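Benzoylformate Decarboxylase (Polynucleobacter necessarius, PDB 4K9Q) probably decarboxylates benzoylformate to benzaldehyde and carbon dioxide, using thiamine diphosphate and a magnesium ion as cofactors. Local coordinates at residues S177-P182 against D314-L319; K188-R193 against L293-D298; P200-G205 against L266-G271; Q212-G217 against E235-P240; G217-E222 against E321-I326. All coordinates share one frame; numbering follows the deposited sequence. Where two conformers were deposited one is given.

Interaction 1: S177-P182 against D314-L319; sequences STRQGP and DSKLFL
Arg-179 lies across the start of helix 315-323, in the Rossmann-like central domain, where Asp-314 serves as N-cap. A bend at chi3 (-62°) sets NE off the extended course of the chain, and one face of the guanidinium rests on Leu-317 CD2, 3.8 Å from Arg-179 CZ. Lys-316 CD comes up at the guanidinium edge. The Asp-314 carboxylate is turned 67° from the guanidinium plane; its OD2 is 4.3 Å from Arg-179 NH2 and well out of that plane, close enough for attraction between charges but with no N-H aimed at it. A water accepts a hydrogen bond from Arg-179 NH2 (2.9 Å) and gives a weak one to Asp-314 OD2. The firm partners of Arg-179 NH1 are Asp-183 and Asp-185 of the second subunit, which puts this contact at a subunit interface.

Gln-180 O then accepts a nearly straight bond from Asp-314 N (2.9 Å, 170° at the hydrogen). Gln-149 binds both Gln-180 N and Asp-314 OD1, while Asp-314 OD2 uses its anti lone pair to cap Leu-317 N at 3.1 Å. Gly-181 lays its CA 3.6 Å from Leu-317 CD1, and it also pairs antiparallel with a strand of the second subunit. Pro-182 closes the run: its CD meets Leu-317 CB at 4.2 Å, and its CB stands at the edge of the Phe-318 ring, 4.5 Å from CD1.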
# COMPACT_ATOMS: atom_id res chain seq x y z
N SER A 177 15.39 11.50 -21.20
CA SER A 177 16.53 10.63 -21.46
C SER A 177 16.11 9.21 -21.12
O SER A 177 15.24 8.99 -20.27
CB SER A 177 17.73 11.03 -20.59
OG SER A 177 17.44 10.93 -19.21
N THR A 178 16.73 8.24 -21.78
CA THR A 178 16.42 6.84 -21.55
C THR A 178 17.63 6.07 -21.04
O THR A 178 17.59 4.84 -20.90
CB THR A 178 15.94 6.18 -22.83
OG1 THR A 178 17.00 6.22 -23.80
CG2 THR A 178 14.72 6.92 -23.37
N ARG A 179 18.70 6.81 -20.75
CA ARG A 179 19.96 6.22 -20.29
C ARG A 179 20.60 7.16 -19.29
O ARG A 179 20.48 8.39 -19.41
CB ARG A 179 20.96 6.06 -21.44
CG ARG A 179 20.53 5.18 -22.58
CD ARG A 179 21.72 4.79 -23.43
NE ARG A 179 22.39 5.94 -24.05
CZ ARG A 179 23.41 5.82 -24.90
NH1 ARG A 179 23.98 6.90 -25.43
NH2 ARG A 179 23.85 4.61 -25.23
N GLN A 180 21.31 6.57 -18.33
CA GLN A 180 22.21 7.32 -17.47
C GLN A 180 23.56 6.64 -17.43
O GLN A 180 23.64 5.40 -17.46
CB GLN A 180 21.66 7.42 -16.05
CG GLN A 180 20.50 8.37 -15.93
CD GLN A 180 20.32 8.81 -14.51
OE1 GLN A 180 19.44 8.31 -13.81
NE2 GLN A 180 21.16 9.73 -14.06
N GLY A 181 24.60 7.46 -17.39
CA GLY A 181 25.96 6.97 -17.38
C GLY A 181 26.54 6.81 -15.99
O GLY A 181 25.89 7.11 -14.99
N PRO A 182 27.77 6.30 -15.92
CA PRO A 182 28.42 5.97 -14.66
C PRO A 182 29.10 7.19 -14.05
O PRO A 182 29.46 8.11 -14.78
CB PRO A 182 29.50 4.97 -15.09
CG PRO A 182 29.88 5.44 -16.47
CD PRO A 182 28.60 5.98 -17.08
N ASP A 314 24.00 2.53 -17.28
CA ASP A 314 23.70 1.84 -18.53
C ASP A 314 24.91 0.98 -18.91
O ASP A 314 26.06 1.43 -18.79
CB ASP A 314 23.44 2.86 -19.64
CG ASP A 314 23.08 2.21 -20.95
OD1 ASP A 314 21.88 1.91 -21.15
OD2 ASP A 314 23.99 2.02 -21.79
N SER A 315 24.67 -0.25 -19.35
CA SER A 315 25.78 -1.14 -19.67
C SER A 315 26.65 -0.62 -20.80
O SER A 315 27.87 -0.71 -20.75
CB SER A 315 25.25 -2.53 -20.04
OG SER A 315 25.05 -3.31 -18.88
N LYS A 316 26.01 -0.09 -21.84
CA LYS A 316 26.76 0.41 -22.99
C LYS A 316 27.66 1.57 -22.58
O LYS A 316 28.85 1.60 -22.90
CB LYS A 316 25.82 0.81 -24.13
CG LYS A 316 26.56 1.01 -25.44
CD LYS A 316 25.61 1.28 -26.59
CE LYS A 316 26.40 1.44 -27.89
NZ LYS A 316 25.54 1.88 -29.01
N LEU A 317 27.09 2.53 -21.86
CA LEU A 317 27.85 3.69 -21.42
C LEU A 317 29.03 3.27 -20.55
O LEU A 317 30.14 3.80 -20.70
CB LEU A 317 26.96 4.68 -20.68
CG LEU A 317 25.90 5.29 -21.60
CD1 LEU A 317 25.10 6.35 -20.87
CD2 LEU A 317 26.55 5.89 -22.83
N PHE A 318 28.82 2.31 -19.65
CA PHE A 318 29.93 1.83 -18.83
C PHE A 318 31.02 1.15 -19.66
O PHE A 318 32.20 1.43 -19.49
CB PHE A 318 29.50 0.86 -17.74
CG PHE A 318 30.66 0.26 -17.01
CD1 PHE A 318 31.29 0.97 -15.98
CD2 PHE A 318 31.18 -0.97 -17.39
CE1 PHE A 318 32.39 0.42 -15.33
CE2 PHE A 318 32.27 -1.51 -16.75
CZ PHE A 318 32.88 -0.81 -15.71
N LEU A 319 30.62 0.24 -20.54
CA LEU A 319 31.60 -0.51 -21.32
C LEU A 319 32.45 0.42 -22.20
O LEU A 319 33.65 0.23 -22.35
CB LEU A 319 30.91 -1.58 -22.17
CG LEU A 319 30.40 -2.77 -21.35
CD1 LEU A 319 29.34 -3.56 -22.11
CD2 LEU A 319 31.57 -3.67 -20.93
O HOH W 1 22.41 2.14 -24.80

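Interaction 2: K188-R193 against L293-D298; sequences KEFAQR and LQVSDD
Phe-190 and Leu-293 meet where helix 188-193 runs over strand 293-296, the two axes 10.4 Å apart at closest approach. Their N-to-C directions differ by 139°, and the nearest pair of CA atoms, those of Phe-190 and Leu-293, is 7.2 Å apart. This is a helix laid on the parallel sheet of the Rossmann-like central domain.

Leu-293 carries most of the packing. Its CD2 sits over the middle of the Phe-190 ring, 4.1 Å from the centroid and only 8° off the ring normal, a clear CH-pi contact. The same methyl lies against one face of the Arg-193 guanidinium, 3.6 Å from CZ, offset toward the rim. Bends at chi2 and chi3 curl the arginine chain back, and its polar end is engaged elsewhere: NH1 in a salt bridge with Asp-309, NH2 in a hydrogen bond to Thr-291 OG1. The ring edge of Phe-190 is used too, with CE2 3.6 Å from Gln-294 O, which lies in the ring plane. Val-295 CG2 approaches CE2 obliquely at 4.2 Å. An alanine in place of Phe-190 would probably leave Leu-293 CD2 without its aromatic partner and open a gap between helix and strand.

The joint is held by carbon contacts: the arginine lends the flat of its guanidinium to a methyl, while NH1 and NH2 bond to Asp-309 and Thr-291.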
# COMPACT_ATOMS: atom_id res chain seq x y z
N LYS A 188 36.91 4.98 -13.00
CA LYS A 188 38.35 5.00 -12.75
C LYS A 188 38.74 3.97 -11.69
O LYS A 188 39.68 3.20 -11.86
CB LYS A 188 38.79 6.40 -12.31
CG LYS A 188 40.29 6.54 -12.12
CD LYS A 188 40.68 7.99 -11.83
CE LYS A 188 42.18 8.12 -11.55
NZ LYS A 188 42.58 9.53 -11.22
N GLU A 189 37.99 3.96 -10.59
CA GLU A 189 38.21 2.99 -9.52
C GLU A 189 38.10 1.55 -10.04
O GLU A 189 38.95 0.70 -9.77
CB GLU A 189 37.21 3.22 -8.39
CG GLU A 189 37.35 2.23 -7.24
CD GLU A 189 36.18 2.29 -6.27
OE1 GLU A 189 35.45 3.31 -6.27
OE2 GLU A 189 35.98 1.31 -5.52
N PHE A 190 37.03 1.27 -10.80
CA PHE A 190 36.83 -0.08 -11.32
C PHE A 190 37.94 -0.47 -12.30
O PHE A 190 38.43 -1.60 -12.28
CB PHE A 190 35.45 -0.21 -11.98
CG PHE A 190 34.31 -0.38 -11.01
CD1 PHE A 190 34.39 0.13 -9.73
CD2 PHE A 190 33.16 -1.05 -11.40
CE1 PHE A 190 33.33 -0.03 -8.84
CE2 PHE A 190 32.10 -1.22 -10.52
CZ PHE A 190 32.19 -0.72 -9.24
N ALA A 191 38.32 0.47 -13.17
CA ALA A 191 39.38 0.21 -14.14
C ALA A 191 40.70 -0.11 -13.43
O ALA A 191 41.42 -1.02 -13.83
CB ALA A 191 39.55 1.40 -15.07
N GLN A 192 40.98 0.62 -12.36
CA GLN A 192 42.19 0.36 -11.58
C GLN A 192 42.19 -1.05 -11.00
O GLN A 192 43.20 -1.76 -11.05
CB GLN A 192 42.34 1.38 -10.45
CG GLN A 192 42.68 2.79 -10.93
CD GLN A 192 42.60 3.83 -9.82
OE1 GLN A 192 42.28 3.51 -8.67
NE2 GLN A 192 42.89 5.08 -10.15
N ARG A 193 41.05 -1.47 -10.45
CA ARG A 193 40.92 -2.83 -9.90
C ARG A 193 41.16 -3.85 -11.00
O ARG A 193 41.89 -4.82 -10.81
CB ARG A 193 39.54 -3.04 -9.28
CG ARG A 193 39.28 -2.19 -8.05
CD ARG A 193 39.73 -2.90 -6.79
NE ARG A 193 38.94 -4.11 -6.53
CZ ARG A 193 37.73 -4.11 -5.97
NH1 ARG A 193 37.16 -2.96 -5.62
NH2 ARG A 193 37.09 -5.25 -5.77
N LEU A 293 33.17 -6.82 -8.65
CA LEU A 293 32.64 -5.53 -9.11
C LEU A 293 31.31 -5.80 -9.80
O LEU A 293 31.16 -6.82 -10.48
CB LEU A 293 33.59 -4.87 -10.10
CG LEU A 293 35.03 -4.68 -9.62
CD1 LEU A 293 35.89 -4.10 -10.73
CD2 LEU A 293 35.05 -3.78 -8.41
N GLN A 294 30.35 -4.89 -9.63
CA GLN A 294 29.03 -5.00 -10.28
C GLN A 294 28.63 -3.70 -10.97
O GLN A 294 28.77 -2.63 -10.39
CB GLN A 294 27.95 -5.34 -9.24
CG GLN A 294 26.56 -5.54 -9.87
CD GLN A 294 25.44 -5.65 -8.85
OE1 GLN A 294 25.64 -5.39 -7.66
NE2 GLN A 294 24.26 -6.07 -9.31
N VAL A 295 28.14 -3.80 -12.21
CA VAL A 295 27.50 -2.67 -12.90
C VAL A 295 26.08 -3.11 -13.25
O VAL A 295 25.90 -4.18 -13.83
CB VAL A 295 28.24 -2.32 -14.21
CG1 VAL A 295 27.44 -1.31 -15.05
CG2 VAL A 295 29.64 -1.81 -13.92
N SER A 296 25.09 -2.31 -12.87
CA SER A 296 23.70 -2.56 -13.27
C SER A 296 23.07 -1.23 -13.61
O SER A 296 23.48 -0.20 -13.05
CB SER A 296 22.92 -3.25 -12.15
OG SER A 296 21.54 -3.37 -12.49
N ASP A 297 22.08 -1.22 -14.49
CA ASP A 297 21.40 0.03 -14.79
C ASP A 297 20.25 0.31 -13.81
O ASP A 297 19.59 1.34 -13.89
CB ASP A 297 20.93 0.08 -16.26
CG ASP A 297 19.86 -0.96 -16.57
OD1 ASP A 297 19.01 -1.24 -15.69
OD2 ASP A 297 19.88 -1.49 -17.71
N ASP A 298 20.06 -0.61 -12.86
CA ASP A 298 18.94 -0.57 -11.93
C ASP A 298 19.44 -0.46 -10.48
O ASP A 298 20.00 -1.41 -9.95
CB ASP A 298 18.14 -1.86 -12.09
CG ASP A 298 16.89 -1.92 -11.23
OD1 ASP A 298 16.64 -0.99 -10.43
OD2 ASP A 298 16.15 -2.93 -11.35

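Interaction 3: P200-G205 against L266-G271; sequences PLLIYG and LIVVIG
Leu-201 and Leu-266 begin a run of five backbone hydrogen bonds that zips the two strands together. Leu-201 N donates to Leu-266 O (2.9 Å), and Leu-201 O takes Val-268 N at 2.8 Å. Ile-203 repeats the pattern, giving its N to Val-268 O and accepting from Ile-270 N; the series ends with Gly-205 N on Ile-270 O. Val-268 O also receives a CA-H contact from Leu-202 CA at 3.4 Å.

The strands are parallel neighbours at the middle of a six-stranded sheet with order 3-2-1-4-5-6, the Rossmann order, here strands one and four.

On the face with Leu-202 and Tyr-204, Leu-202 CD2 lies 3.6 Å from Val-268 CB, both side chains pointing the same way. Tyr-204 CE1 meets Ile-270 CD1 obliquely at 3.9 Å, while its OH bonds to Gly-217 O. On the other face Ile-203 CD1, held anti to CA (chi2 177°), reaches diagonally to Ile-267 CG2 at 3.6 Å, and Val-269 CG2 packs on Ile-203 CB. At the end of the strands a beta-carbon on Gly-205 would collide with Gly-271 O.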
# COMPACT_ATOMS: atom_id res chain seq x y z
N PRO A 200 41.19 -11.88 -14.05
CA PRO A 200 39.79 -11.45 -13.94
C PRO A 200 38.84 -12.38 -14.69
O PRO A 200 39.24 -13.03 -15.66
CB PRO A 200 39.80 -10.07 -14.60
CG PRO A 200 40.95 -10.12 -15.55
CD PRO A 200 42.00 -10.95 -14.86
N LEU A 201 37.61 -12.46 -14.22
CA LEU A 201 36.57 -13.24 -14.89
C LEU A 201 35.36 -12.35 -15.09
O LEU A 201 34.97 -11.60 -14.20
CB LEU A 201 36.22 -14.49 -14.07
CG LEU A 201 35.05 -15.37 -14.52
CD1 LEU A 201 35.31 -16.85 -14.21
CD2 LEU A 201 33.76 -14.90 -13.86
N LEU A 202 34.77 -12.41 -16.28
CA LEU A 202 33.63 -11.56 -16.62
C LEU A 202 32.33 -12.33 -16.56
O LEU A 202 32.25 -13.46 -17.05
CB LEU A 202 33.82 -10.95 -18.01
CG LEU A 202 34.95 -9.94 -18.19
CD1 LEU A 202 35.14 -9.62 -19.65
CD2 LEU A 202 34.64 -8.69 -17.42
N ILE A 203 31.31 -11.73 -15.95
CA ILE A 203 29.96 -12.28 -15.96
C ILE A 203 29.05 -11.23 -16.57
O ILE A 203 28.94 -10.12 -16.05
CB ILE A 203 29.47 -12.63 -14.54
CG1 ILE A 203 30.41 -13.68 -13.91
CG2 ILE A 203 28.02 -13.15 -14.58
CD1 ILE A 203 30.04 -14.01 -12.48
N TYR A 204 28.42 -11.57 -17.69
CA TYR A 204 27.57 -10.61 -18.41
C TYR A 204 26.09 -10.96 -18.25
O TYR A 204 25.70 -12.12 -18.34
CB TYR A 204 27.90 -10.61 -19.91
CG TYR A 204 29.16 -9.87 -20.32
CD1 TYR A 204 30.02 -9.31 -19.39
CD2 TYR A 204 29.48 -9.74 -21.67
CE1 TYR A 204 31.17 -8.62 -19.79
CE2 TYR A 204 30.62 -9.06 -22.08
CZ TYR A 204 31.45 -8.51 -21.14
OH TYR A 204 32.58 -7.84 -21.56
N GLY A 205 25.27 -9.94 -18.03
CA GLY A 205 23.83 -10.11 -17.95
C GLY A 205 23.09 -9.33 -19.02
O GLY A 205 23.69 -8.64 -19.86
N LEU A 266 39.43 -11.57 -9.42
CA LEU A 266 38.47 -10.49 -9.55
C LEU A 266 37.28 -10.95 -10.39
O LEU A 266 37.47 -11.43 -11.51
CB LEU A 266 39.12 -9.25 -10.17
CG LEU A 266 38.24 -8.02 -10.35
CD1 LEU A 266 37.79 -7.52 -8.99
CD2 LEU A 266 38.96 -6.93 -11.11
N ILE A 267 36.08 -10.81 -9.85
CA ILE A 267 34.86 -11.16 -10.60
C ILE A 267 34.18 -9.87 -11.05
O ILE A 267 33.82 -9.04 -10.23
CB ILE A 267 33.88 -11.99 -9.74
CG1 ILE A 267 34.59 -13.18 -9.07
CG2 ILE A 267 32.70 -12.48 -10.59
CD1 ILE A 267 35.36 -14.05 -10.03
N VAL A 268 34.04 -9.70 -12.36
CA VAL A 268 33.48 -8.47 -12.92
C VAL A 268 32.12 -8.75 -13.55
O VAL A 268 32.02 -9.37 -14.62
CB VAL A 268 34.43 -7.85 -13.96
CG1 VAL A 268 33.87 -6.52 -14.47
CG2 VAL A 268 35.82 -7.63 -13.35
N VAL A 269 31.06 -8.29 -12.89
CA VAL A 269 29.69 -8.54 -13.35
C VAL A 269 29.13 -7.30 -14.04
O VAL A 269 28.98 -6.26 -13.40
CB VAL A 269 28.77 -8.92 -12.17
CG1 VAL A 269 27.38 -9.30 -12.68
CG2 VAL A 269 29.40 -10.05 -11.35
N ILE A 270 28.79 -7.42 -15.32
CA ILE A 270 28.26 -6.28 -16.06
C ILE A 270 26.83 -6.54 -16.54
O ILE A 270 26.60 -7.46 -17.33
CB ILE A 270 29.18 -5.91 -17.26
CG1 ILE A 270 30.59 -5.60 -16.76
CG2 ILE A 270 28.62 -4.71 -18.01
CD1 ILE A 270 31.56 -5.27 -17.87
N GLY A 271 25.88 -5.75 -16.05
CA GLY A 271 24.52 -5.79 -16.56
C GLY A 271 23.63 -6.89 -15.99
O GLY A 271 22.69 -7.37 -16.65

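Interaction 4: Q212-G217 against E235-P240; sequences QAWSDG and ERTPFP
Trp-214, in the first turn of helix 214-224, spreads its indole over the loop 235-240 that follows strand 228-230 of the central domain. The aromatic contacts come first. Pro-240 CD makes an off-centre CH-pi contact, 4.1 Å from the centroid of the six-membered ring and 30° off its normal; the nearest ring atom, Trp-214 CZ2, is 3.6 Å from that CD. Phe-239 CA lies over the same face, likewise offset toward the rim. Pro-240 CD also rests over a face of the Phe-239 ring, so the proline is layered between two aromatic side chains. CG of Trp-214 stands anti to the backbone N (chi1 -177°), and the indole continues from there to the loop.

Edge contacts with carbonyls form a second group. Thr-237 O lies in the indole plane, 3.4 Å from Trp-214 CZ3, while Thr-237 CG2 touches the same carbon at 3.8 Å. In like manner Gly-217 O meets the rim of the Phe-239 ring, 3.8 Å from CE2; that oxygen is hydrogen-bonded to Tyr-204 OH.

Water supplies the polar link: one molecule donates to Trp-214 O (2.9 Å) and to Pro-238 O (2.8 Å), joining helix and loop through their backbones. An alanine here would take the indole face from Pro-240 CD and the ring edge from Thr-237, and would probably leave a gap beside the loop.

Carbonyl oxygens at the ring edges and proline C-H over the indole face are consistent with the polarity of the rings, and the loop is fitted to the indole without any direct hydrogen bond between the segments.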
# COMPACT_ATOMS: atom_id res chain seq x y z
N GLN A 212 21.84 -2.57 -26.18
CA GLN A 212 22.51 -2.70 -27.47
C GLN A 212 24.03 -2.60 -27.35
O GLN A 212 24.69 -2.00 -28.20
CB GLN A 212 21.95 -1.70 -28.49
CG GLN A 212 20.48 -1.97 -28.78
CD GLN A 212 19.89 -1.11 -29.87
OE1 GLN A 212 19.55 0.06 -29.64
NE2 GLN A 212 19.74 -1.68 -31.06
N ALA A 213 24.56 -3.20 -26.29
CA ALA A 213 25.99 -3.14 -25.98
C ALA A 213 26.77 -4.37 -26.45
O ALA A 213 27.89 -4.60 -26.01
CB ALA A 213 26.20 -2.93 -24.48
N TRP A 214 26.15 -5.17 -27.32
CA TRP A 214 26.73 -6.43 -27.79
C TRP A 214 28.19 -6.27 -28.20
O TRP A 214 29.08 -6.96 -27.67
CB TRP A 214 25.88 -6.94 -28.96
CG TRP A 214 26.26 -8.27 -29.53
CD1 TRP A 214 27.13 -8.50 -30.55
CD2 TRP A 214 25.74 -9.55 -29.14
NE1 TRP A 214 27.20 -9.85 -30.82
CE2 TRP A 214 26.35 -10.51 -29.97
CE3 TRP A 214 24.82 -9.98 -28.18
CZ2 TRP A 214 26.08 -11.89 -29.86
CZ3 TRP A 214 24.54 -11.35 -28.08
CH2 TRP A 214 25.17 -12.28 -28.91
N SER A 215 28.46 -5.35 -29.12
CA SER A 215 29.81 -5.19 -29.64
C SER A 215 30.76 -4.63 -28.59
O SER A 215 31.94 -4.99 -28.56
CB SER A 215 29.81 -4.30 -30.88
OG SER A 215 29.49 -2.97 -30.55
N ASP A 216 30.26 -3.75 -27.73
CA ASP A 216 31.06 -3.18 -26.65
C ASP A 216 31.45 -4.22 -25.60
O ASP A 216 32.53 -4.15 -25.02
CB ASP A 216 30.32 -2.02 -25.99
CG ASP A 216 29.76 -1.05 -27.01
OD1 ASP A 216 28.59 -1.22 -27.42
OD2 ASP A 216 30.50 -0.13 -27.42
N GLY A 217 30.57 -5.19 -25.37
CA GLY A 217 30.89 -6.29 -24.47
C GLY A 217 31.97 -7.18 -25.06
O GLY A 217 32.83 -7.68 -24.34
N GLU A 235 17.94 -13.61 -19.29
CA GLU A 235 16.74 -13.68 -20.12
C GLU A 235 17.04 -13.46 -21.60
O GLU A 235 16.28 -13.92 -22.47
CB GLU A 235 15.73 -12.63 -19.63
CG GLU A 235 16.24 -11.18 -19.69
CD GLU A 235 16.86 -10.70 -18.40
OE1 GLU A 235 17.48 -11.49 -17.65
OE2 GLU A 235 16.74 -9.49 -18.12
N ARG A 236 18.14 -12.76 -21.89
CA ARG A 236 18.53 -12.45 -23.26
C ARG A 236 20.04 -12.53 -23.39
O ARG A 236 20.78 -12.06 -22.52
CB ARG A 236 18.04 -11.06 -23.66
CG ARG A 236 16.54 -11.00 -23.78
CD ARG A 236 16.07 -9.60 -23.98
NE ARG A 236 16.55 -9.05 -25.24
CZ ARG A 236 16.23 -7.85 -25.68
NH1 ARG A 236 15.43 -7.09 -24.94
NH2 ARG A 236 16.72 -7.40 -26.83
N THR A 237 20.49 -13.15 -24.48
CA THR A 237 21.89 -13.45 -24.70
C THR A 237 22.77 -12.20 -24.58
O THR A 237 22.55 -11.22 -25.28
CB THR A 237 22.08 -14.06 -26.10
OG1 THR A 237 21.16 -15.14 -26.28
CG2 THR A 237 23.51 -14.56 -26.28
N PRO A 238 23.76 -12.23 -23.67
CA PRO A 238 24.60 -11.03 -23.55
C PRO A 238 25.95 -11.09 -24.28
O PRO A 238 26.64 -10.08 -24.34
CB PRO A 238 24.84 -10.94 -22.04
CG PRO A 238 24.85 -12.36 -21.60
CD PRO A 238 23.88 -13.10 -22.49
N PHE A 239 26.32 -12.25 -24.82
CA PHE A 239 27.64 -12.41 -25.43
C PHE A 239 27.58 -13.55 -26.47
O PHE A 239 26.88 -14.55 -26.27
CB PHE A 239 28.65 -12.73 -24.32
CG PHE A 239 30.10 -12.65 -24.74
CD1 PHE A 239 30.81 -13.79 -25.07
CD2 PHE A 239 30.76 -11.43 -24.76
CE1 PHE A 239 32.15 -13.73 -25.44
CE2 PHE A 239 32.10 -11.36 -25.13
CZ PHE A 239 32.80 -12.51 -25.47
N PRO A 240 28.30 -13.40 -27.59
CA PRO A 240 28.23 -14.47 -28.60
C PRO A 240 28.70 -15.80 -28.02
O PRO A 240 29.81 -15.91 -27.49
CB PRO A 240 29.20 -13.99 -29.70
CG PRO A 240 30.05 -12.93 -29.05
CD PRO A 240 29.17 -12.28 -28.02
O HOH W 2 28.85 -8.72 -25.36

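Interaction 5: G217-E222 against E321-I326; sequences GIAFAE and EALKLI
Phe-220 and Ile-326 form the tight end of this contact, with Phe-220 CE1 just 3.4 Å from Ile-326 CD1. The two side chains cross at about a right angle, and the isoleucine methyl approaches the ring obliquely, also reaching CZ at 3.6 Å. Ala-322 CB presses on the same CE1 at 3.6 Å, while Leu-323 N lies near the ring plane at its edge. CG of Phe-220 lies anti to the backbone N (chi1 -165°), on the way to this corner. The type I turn from Leu-323 to Ile-326 bends the chain and brings Ile-326 to the same ring as Ala-322. Ile-194 and strand residues Leu-202 and Tyr-204 also pack on Phe-220, making this a junction of two helices on one face of the Rossmann-like sheet.

The other side is looser. Leu-323 CD1 stays 4.2 Å from Ala-219 CB, its CD2 is 4.5 Å from Phe-220 CD1, and both residues Ala-219 and Leu-323 are partly exposed. Farther out, Lys-324 NZ makes a salt bridge with Glu-321 OE2 (3.1 Å) within its own segment.

Between the side chains the contact is purely apolar, so its hold depends on how closely the phenylalanine ring fits against the alanine and isoleucine methyls; charge is kept to the outer side.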
# COMPACT_ATOMS: atom_id res chain seq x y z
N GLY A 217 30.57 -5.19 -25.37
CA GLY A 217 30.89 -6.29 -24.47
C GLY A 217 31.97 -7.18 -25.06
O GLY A 217 32.83 -7.68 -24.34
N ILE A 218 31.92 -7.38 -26.38
CA ILE A 218 32.94 -8.18 -27.06
C ILE A 218 34.29 -7.47 -26.99
O ILE A 218 35.32 -8.07 -26.66
CB ILE A 218 32.57 -8.44 -28.52
CG1 ILE A 218 31.34 -9.35 -28.60
CG2 ILE A 218 33.74 -9.09 -29.26
CD1 ILE A 218 30.76 -9.44 -29.99
N ALA A 219 34.29 -6.17 -27.30
CA ALA A 219 35.51 -5.38 -27.24
C ALA A 219 36.16 -5.44 -25.86
O ALA A 219 37.37 -5.63 -25.74
CB ALA A 219 35.25 -3.94 -27.66
N PHE A 220 35.34 -5.28 -24.82
CA PHE A 220 35.83 -5.29 -23.44
C PHE A 220 36.46 -6.63 -23.09
O PHE A 220 37.56 -6.68 -22.55
CB PHE A 220 34.67 -4.98 -22.48
CG PHE A 220 35.11 -4.61 -21.10
CD1 PHE A 220 35.76 -3.41 -20.86
CD2 PHE A 220 34.89 -5.46 -20.03
CE1 PHE A 220 36.17 -3.05 -19.58
CE2 PHE A 220 35.30 -5.12 -18.74
CZ PHE A 220 35.94 -3.92 -18.52
N ALA A 221 35.77 -7.72 -23.41
CA ALA A 221 36.25 -9.06 -23.10
C ALA A 221 37.56 -9.36 -23.84
O ALA A 221 38.47 -9.98 -23.29
CB ALA A 221 35.20 -10.10 -23.46
N GLU A 222 37.64 -8.94 -25.09
CA GLU A 222 38.81 -9.20 -25.91
C GLU A 222 40.00 -8.36 -25.43
O GLU A 222 41.15 -8.78 -25.52
CB GLU A 222 38.51 -8.95 -27.39
CG GLU A 222 37.60 -10.02 -28.00
CD GLU A 222 37.29 -9.80 -29.47
OE1 GLU A 222 37.59 -8.71 -29.99
OE2 GLU A 222 36.72 -10.72 -30.11
N GLU A 321 33.14 3.65 -21.56
CA GLU A 321 34.03 4.41 -20.69
C GLU A 321 35.17 3.55 -20.13
O GLU A 321 36.31 4.01 -20.03
CB GLU A 321 33.25 5.08 -19.56
CG GLU A 321 32.35 6.22 -20.02
CD GLU A 321 33.10 7.22 -20.90
OE1 GLU A 321 34.10 7.80 -20.43
OE2 GLU A 321 32.69 7.42 -22.07
N ALA A 322 34.87 2.31 -19.77
CA ALA A 322 35.87 1.46 -19.14
C ALA A 322 36.92 1.04 -20.16
O ALA A 322 38.11 0.96 -19.83
CB ALA A 322 35.22 0.24 -18.52
N LEU A 323 36.49 0.79 -21.39
CA LEU A 323 37.40 0.40 -22.46
C LEU A 323 38.53 1.42 -22.59
O LEU A 323 39.68 1.05 -22.85
CB LEU A 323 36.66 0.31 -23.79
CG LEU A 323 36.80 -0.90 -24.72
CD1 LEU A 323 36.87 -0.42 -26.16
CD2 LEU A 323 37.98 -1.78 -24.38
N LYS A 324 38.20 2.70 -22.41
CA LYS A 324 39.18 3.78 -22.53
C LYS A 324 40.31 3.69 -21.51
O LYS A 324 41.40 4.23 -21.74
CB LYS A 324 38.49 5.14 -22.37
CG LYS A 324 37.48 5.46 -23.45
CD LYS A 324 36.74 6.75 -23.17
CE LYS A 324 35.78 7.06 -24.29
NZ LYS A 324 34.98 8.29 -24.04
N LEU A 325 40.07 3.01 -20.40
CA LEU A 325 41.01 3.05 -19.27
C LEU A 325 41.75 1.74 -19.03
O LEU A 325 42.55 1.64 -18.09
CB LEU A 325 40.28 3.45 -17.99
CG LEU A 325 39.54 4.78 -18.01
CD1 LEU A 325 38.92 5.07 -16.65
CD2 LEU A 325 40.49 5.91 -18.44
N ILE A 326 41.49 0.73 -19.85
CA ILE A 326 42.09 -0.58 -19.64
C ILE A 326 43.01 -0.95 -20.80
O ILE A 326 42.65 -0.77 -21.96
CB ILE A 326 41.00 -1.66 -19.46
CG1 ILE A 326 40.25 -1.42 -18.15
CG2 ILE A 326 41.60 -3.04 -19.48
CD1 ILE A 326 39.08 -2.35 -17.96

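Overall arrangement
All five contacts gather in the Rossmann-like central domain, away from the thiamine diphosphate site, with centres about 10 to 17 Å apart. Interaction 3 joins the two middle strands of the parallel sheet, and interaction 2 adds the next strand, 291-296, with helix 184-196 on it. Helix 315-323 serves interactions 1 and 5, and helix 214-224 serves 4 and 5, which share Gly-217. Along the chain interactions 2, 3 and 4 are nested inside the loop closed by interaction 1, while interaction 5 alternates with each of the others. Residues far apart in sequence are thus packed into one unit, which interaction 1 extends to the second subunit.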